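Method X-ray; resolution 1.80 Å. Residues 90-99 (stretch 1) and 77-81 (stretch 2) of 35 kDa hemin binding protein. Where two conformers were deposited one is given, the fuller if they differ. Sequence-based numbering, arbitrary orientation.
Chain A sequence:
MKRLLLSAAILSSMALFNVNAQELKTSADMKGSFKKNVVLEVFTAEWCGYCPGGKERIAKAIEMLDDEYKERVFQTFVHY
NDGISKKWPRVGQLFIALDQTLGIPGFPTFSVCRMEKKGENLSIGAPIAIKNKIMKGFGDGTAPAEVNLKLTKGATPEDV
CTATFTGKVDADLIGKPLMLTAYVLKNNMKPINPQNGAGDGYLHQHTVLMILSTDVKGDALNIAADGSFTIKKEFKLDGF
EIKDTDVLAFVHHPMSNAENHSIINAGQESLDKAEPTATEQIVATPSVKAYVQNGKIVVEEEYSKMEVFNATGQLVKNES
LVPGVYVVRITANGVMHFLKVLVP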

ATOM      1  N   ARG A  90       3.479 -12.719  -1.474  1.00  9.98           N
ATOM      2  CA  ARG A  90       2.050 -12.480  -1.706  1.00 10.12           C
ATOM      3  C   ARG A  90       1.865 -11.553  -2.920  1.00  9.89           C
ATOM      4  O   ARG A  90       0.805 -11.562  -3.545  1.00  9.50           O
ATOM      5  CB  ARG A  90       1.369 -11.912  -0.462  1.00 10.22           C
ATOM      6  CG  ARG A  90       1.282 -12.929   0.707  1.00 10.88           C
ATOM      7  CD  ARG A  90       0.673 -12.347   1.989  1.00 12.01           C
ATOM      8  NE  ARG A  90      -0.483 -11.506   1.687  1.00 12.24           N
ATOM      9  CZ  ARG A  90      -1.725 -11.932   1.447  1.00 15.32           C
ATOM     10  NH1 ARG A  90      -2.040 -13.233   1.498  1.00 15.19           N
ATOM     11  NH2 ARG A  90      -2.657 -11.027   1.147  1.00 11.34           N
ATOM     12  N   VAL A  91       2.891 -10.764  -3.232  1.00 10.02           N
ATOM     13  CA  VAL A  91       2.904  -9.968  -4.478  1.00  9.96           C
ATOM     14  C   VAL A  91       2.909 -10.898  -5.719  1.00 10.06           C
ATOM     15  O   VAL A  91       2.176 -10.659  -6.685  1.00  9.58           O
ATOM     16  CB  VAL A  91       4.079  -8.929  -4.530  1.00  9.95           C
ATOM     17  CG1 VAL A  91       4.098  -8.197  -5.886  1.00  8.30           C
ATOM     18  CG2 VAL A  91       3.998  -7.908  -3.373  1.00  9.94           C
ATOM     19  N   GLY A  92       3.710 -11.975  -5.688  1.00  9.74           N
ATOM     20  CA  GLY A  92       3.611 -13.019  -6.721  1.00 10.15           C
ATOM     21  C   GLY A  92       2.219 -13.628  -6.832  1.00 10.28           C
ATOM     22  O   GLY A  92       1.714 -13.859  -7.947  1.00  8.69           O
ATOM     23  N   GLN A  93       1.592 -13.879  -5.684  1.00 10.19           N
ATOM     24  CA  GLN A  93       0.231 -14.437  -5.644  0.50  9.93           C
ATOM     25  C   GLN A  93      -0.766 -13.493  -6.284  1.00  9.77           C
ATOM     26  O   GLN A  93      -1.672 -13.930  -7.023  1.00 10.46           O
ATOM     27  CB  GLN A  93      -0.211 -14.744  -4.208  0.50 10.52           C
ATOM     28  CG  GLN A  93       0.440 -15.978  -3.591  0.50 11.08           C
ATOM     29  CD  GLN A  93       0.336 -17.205  -4.474  0.50 13.09           C
ATOM     30  OE1 GLN A  93      -0.764 -17.645  -4.830  0.50 14.24           O
ATOM     31  NE2 GLN A  93       1.483 -17.778  -4.816  0.50 12.72           N
ATOM     32  N   LEU A  94      -0.607 -12.194  -5.993  1.00  9.14           N
ATOM     33  CA  LEU A  94      -1.459 -11.164  -6.616  1.00  8.55           C
ATOM     34  C   LEU A  94      -1.297 -11.193  -8.148  1.00  8.73           C
ATOM     35  O   LEU A  94      -2.304 -11.185  -8.886  1.00  9.06           O
ATOM     36  CB  LEU A  94      -1.110  -9.786  -6.074  1.00  8.73           C
ATOM     37  CG  LEU A  94      -1.864  -8.621  -6.732  1.00  9.17           C
ATOM     38  CD1 LEU A  94      -3.355  -8.668  -6.430  1.00  8.69           C
ATOM     39  CD2 LEU A  94      -1.252  -7.289  -6.239  1.00 10.57           C
ATOM     40  N   PHE A  95      -0.049 -11.234  -8.610  1.00  8.13           N
ATOM     41  CA  PHE A  95       0.218 -11.323 -10.046  1.00  8.54           C
ATOM     42  C   PHE A  95      -0.460 -12.543 -10.671  1.00  9.04           C
ATOM     43  O   PHE A  95      -1.160 -12.425 -11.678  1.00  9.37           O
ATOM     44  CB  PHE A  95       1.713 -11.329 -10.390  1.00  9.21           C
ATOM     45  CG  PHE A  95       1.933 -11.402 -11.864  1.00 10.09           C
ATOM     46  CD1 PHE A  95       1.889 -10.252 -12.639  1.00 10.21           C
ATOM     47  CD2 PHE A  95       2.030 -12.639 -12.492  1.00  9.09           C
ATOM     48  CE1 PHE A  95       2.004 -10.343 -14.060  1.00 11.61           C
ATOM     49  CE2 PHE A  95       2.159 -12.746 -13.896  1.00  9.56           C
ATOM     50  CZ  PHE A  95       2.131 -11.596 -14.671  1.00 10.13           C
ATOM     51  N   ILE A  96      -0.252 -13.707 -10.078  1.00  9.27           N
ATOM     52  CA  ILE A  96      -0.867 -14.950 -10.587  1.00  9.81           C
ATOM     53  C   ILE A  96      -2.391 -14.830 -10.736  1.00  9.18           C
ATOM     54  O   ILE A  96      -2.960 -15.298 -11.726  1.00  8.65           O
ATOM     55  CB  ILE A  96      -0.483 -16.133  -9.653  1.00 10.28           C
ATOM     56  CG1 ILE A  96       1.008 -16.441  -9.859  1.00 11.02           C
ATOM     57  CG2 ILE A  96      -1.401 -17.379  -9.869  1.00 11.49           C
ATOM     58  CD1 ILE A  96       1.600 -17.368  -8.779  1.00 14.30           C
ATOM     59  N   ALA A  97      -3.031 -14.186  -9.761  1.00  8.18           N
ATOM     60  CA  ALA A  97      -4.468 -13.962  -9.778  1.00  8.61           C
ATOM     61  C   ALA A  97      -4.868 -13.026 -10.909  1.00  8.44           C
ATOM     62  O   ALA A  97      -5.822 -13.301 -11.642  1.00  9.55           O
ATOM     63  CB  ALA A  97      -4.955 -13.410  -8.397  1.00  8.24           C
ATOM     64  N   LEU A  98      -4.118 -11.934 -11.061  1.00  8.23           N
ATOM     65  CA  LEU A  98      -4.375 -10.938 -12.108  1.00  8.54           C
ATOM     66  C   LEU A  98      -4.149 -11.576 -13.480  1.00  8.41           C
ATOM     67  O   LEU A  98      -4.882 -11.295 -14.429  1.00  9.10           O
ATOM     68  CB  LEU A  98      -3.465  -9.713 -11.919  1.00  8.10           C
ATOM     69  CG  LEU A  98      -3.913  -8.789 -10.765  1.00  9.88           C
ATOM     70  CD1 LEU A  98      -2.835  -7.781 -10.395  1.00  8.99           C
ATOM     71  CD2 LEU A  98      -5.233  -8.073 -11.133  1.00 10.27           C
ATOM     72  N   ASP A  99      -3.111 -12.406 -13.577  1.00  8.12           N
ATOM     73  CA  ASP A  99      -2.859 -13.161 -14.816  1.00  9.09           C
ATOM     74  C   ASP A  99      -4.042 -14.096 -15.175  1.00  8.78           C
ATOM     75  O   ASP A  99      -4.535 -14.096 -16.310  1.00  8.04           O
ATOM     76  CB  ASP A  99      -1.550 -13.944 -14.677  1.00  8.53           C
ATOM     77  CG  ASP A  99      -1.091 -14.594 -15.984  1.00  9.76           C
ATOM     78  OD1 ASP A  99      -1.459 -14.127 -17.109  1.00 12.00           O
ATOM     79  OD2 ASP A  99      -0.337 -15.599 -15.871  1.00 12.14           O
TER
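Stretch 2, residues 77-81: FVHYN

Stretch 2 lies across the helix of residues 90-99 rather than along it. Residues 77-79 are the tail of a β-strand, with phi/psi near -114/118 at Val78, and the chain then leaves the strand but stays extended through Tyr80 (-141/144) before Asn81 turns to positive phi (55/46). Strand and helix axes approach to 7.7 Å, and their N-to-C directions differ by 104° (signed crossing angle -104°), so the contact is close to perpendicular. Most of stretch 2's share of the contact falls to Tyr80, just past the strand, and Val78 within it. The whole contact buries 393 Å², and no hydrogen bond spans it; the contacts are van der Waals packing, including an aromatic stack.

Tyr80 makes the largest contribution. Its CA lies 5.6 Å from the CA of Gly92, the closest backbone pairing in the register, and its CB points toward the helix. With chi1 at -164° (t), the ring forms an offset stack with the ring of Phe95, centroids 4.5 Å apart and planes at 21°. The tightest point is Phe95 CD2 to Tyr80 CG at 3.4 Å, while Tyr80 CB sits over the Phe95 face, 3.9 Å from the ring centroid, as a CH-pi contact. Farther out, Tyr80 CE1 comes 3.7 Å from Gly92 O. An ideal CB on Gly92 would lie 3.8 Å from Tyr80 CE1, at ordinary contact distance, so this pair does not show that the ring requires a glycine. One turn on, Ile96 brings CD1 to 3.5 Å from Tyr80 OH, reaching the phenol from a CB that itself points sideways.

Val78 is the second anchor, again with its CB toward the helix. CG1 packs 3.9 Å from Phe95 CB and 4.3 Å from Val91 CG1, and also lies 4.3 Å from Leu94 CD2, at the edge of the Phe95 ring; CG2 comes to 4.0 Å from that same Leu94 CD2 and to 4.2 Å from Leu98 CD1. One branched residue thus touches helix positions spaced i, i+3, i+4 and i+7.

Phe95, the helix residue with the most covered area, joins the two anchors: its t rotamer (chi1 -179°) offers a face to Tyr80 and an edge to Val78. Between them His79 turns its CB sideways and presents mainly backbone, with His79 O 3.6 Å from Val91 CG1. That carbonyl is buried by the contact and has no polar partner in the model.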

ATOM      1  N   PHE A  77       2.248  -0.817  -9.261  1.00  9.27           N
ATOM      2  CA  PHE A  77       3.173  -1.661 -10.024  1.00  8.83           C
ATOM      3  C   PHE A  77       3.261  -2.988  -9.300  1.00  8.56           C
ATOM      4  O   PHE A  77       3.570  -3.023  -8.103  1.00  9.02           O
ATOM      5  CB  PHE A  77       4.555  -1.017 -10.145  1.00  9.45           C
ATOM      6  CG  PHE A  77       4.577   0.160 -11.086  1.00 10.16           C
ATOM      7  CD1 PHE A  77       5.121   0.032 -12.372  1.00 10.33           C
ATOM      8  CD2 PHE A  77       4.030   1.393 -10.694  1.00  9.70           C
ATOM      9  CE1 PHE A  77       5.100   1.114 -13.283  1.00  8.78           C
ATOM     10  CE2 PHE A  77       4.023   2.486 -11.578  1.00 10.54           C
ATOM     11  CZ  PHE A  77       4.555   2.354 -12.879  1.00 11.52           C
ATOM     12  N   VAL A  78       3.011  -4.069 -10.042  1.00  8.01           N
ATOM     13  CA  VAL A  78       2.949  -5.423  -9.490  1.00  7.61           C
ATOM     14  C   VAL A  78       4.113  -6.190 -10.095  1.00  8.64           C
ATOM     15  O   VAL A  78       4.201  -6.332 -11.319  1.00  8.33           O
ATOM     16  CB  VAL A  78       1.632  -6.128  -9.890  1.00  6.48           C
ATOM     17  CG1 VAL A  78       1.628  -7.565  -9.373  1.00  7.72           C
ATOM     18  CG2 VAL A  78       0.392  -5.364  -9.350  1.00  6.85           C
ATOM     19  N   HIS A  79       5.020  -6.648  -9.240  1.00  9.02           N
ATOM     20  CA  HIS A  79       6.236  -7.318  -9.699  1.00  9.57           C
ATOM     21  C   HIS A  79       6.063  -8.822  -9.809  1.00  9.83           C
ATOM     22  O   HIS A  79       5.333  -9.408  -9.019  1.00 10.19           O
ATOM     23  CB  HIS A  79       7.372  -7.001  -8.741  1.00  9.77           C
ATOM     24  CG  HIS A  79       8.010  -5.672  -9.000  1.00 10.00           C
ATOM     25  ND1 HIS A  79       9.250  -5.548  -9.580  1.00  9.70           N
ATOM     26  CD2 HIS A  79       7.550  -4.410  -8.817  1.00 11.22           C
ATOM     27  CE1 HIS A  79       9.542  -4.267  -9.722  1.00 10.27           C
ATOM     28  NE2 HIS A  79       8.525  -3.554  -9.276  1.00  8.64           N
ATOM     29  N   TYR A  80       6.746  -9.441 -10.777  1.00  9.81           N
ATOM     30  CA  TYR A  80       6.745 -10.896 -10.863  1.00 11.01           C
ATOM     31  C   TYR A  80       8.089 -11.490 -11.248  1.00 11.01           C
ATOM     32  O   TYR A  80       8.827 -10.927 -12.076  1.00 11.01           O
ATOM     33  CB  TYR A  80       5.652 -11.395 -11.811  1.00 11.54           C
ATOM     34  CG  TYR A  80       5.349 -12.872 -11.638  1.00 11.57           C
ATOM     35  CD1 TYR A  80       4.808 -13.331 -10.441  1.00 12.58           C
ATOM     36  CD2 TYR A  80       5.567 -13.792 -12.669  1.00 13.68           C
ATOM     37  CE1 TYR A  80       4.504 -14.652 -10.237  1.00 16.75           C
ATOM     38  CE2 TYR A  80       5.257 -15.178 -12.467  1.00 13.47           C
ATOM     39  CZ  TYR A  80       4.717 -15.567 -11.235  1.00 15.23           C
ATOM     40  OH  TYR A  80       4.367 -16.863 -10.915  1.00 18.01           O
ATOM     41  N   ASN A  81       8.394 -12.657 -10.671  1.00 10.21           N
ATOM     42  CA  ASN A  81       9.653 -13.367 -10.999  1.00 10.86           C
ATOM     43  C   ASN A  81      10.899 -12.506 -10.800  1.00 10.22           C
ATOM     44  O   ASN A  81      11.793 -12.462 -11.655  1.00 10.86           O
ATOM     45  CB  ASN A  81       9.627 -13.988 -12.401  1.00 10.13           C
ATOM     46  CG  ASN A  81       8.802 -15.267 -12.459  1.00 10.49           C
ATOM     47  OD1 ASN A  81       8.366 -15.764 -11.428  1.00 11.22           O
ATOM     48  ND2 ASN A  81       8.565 -15.781 -13.667  1.00 10.58           N
TER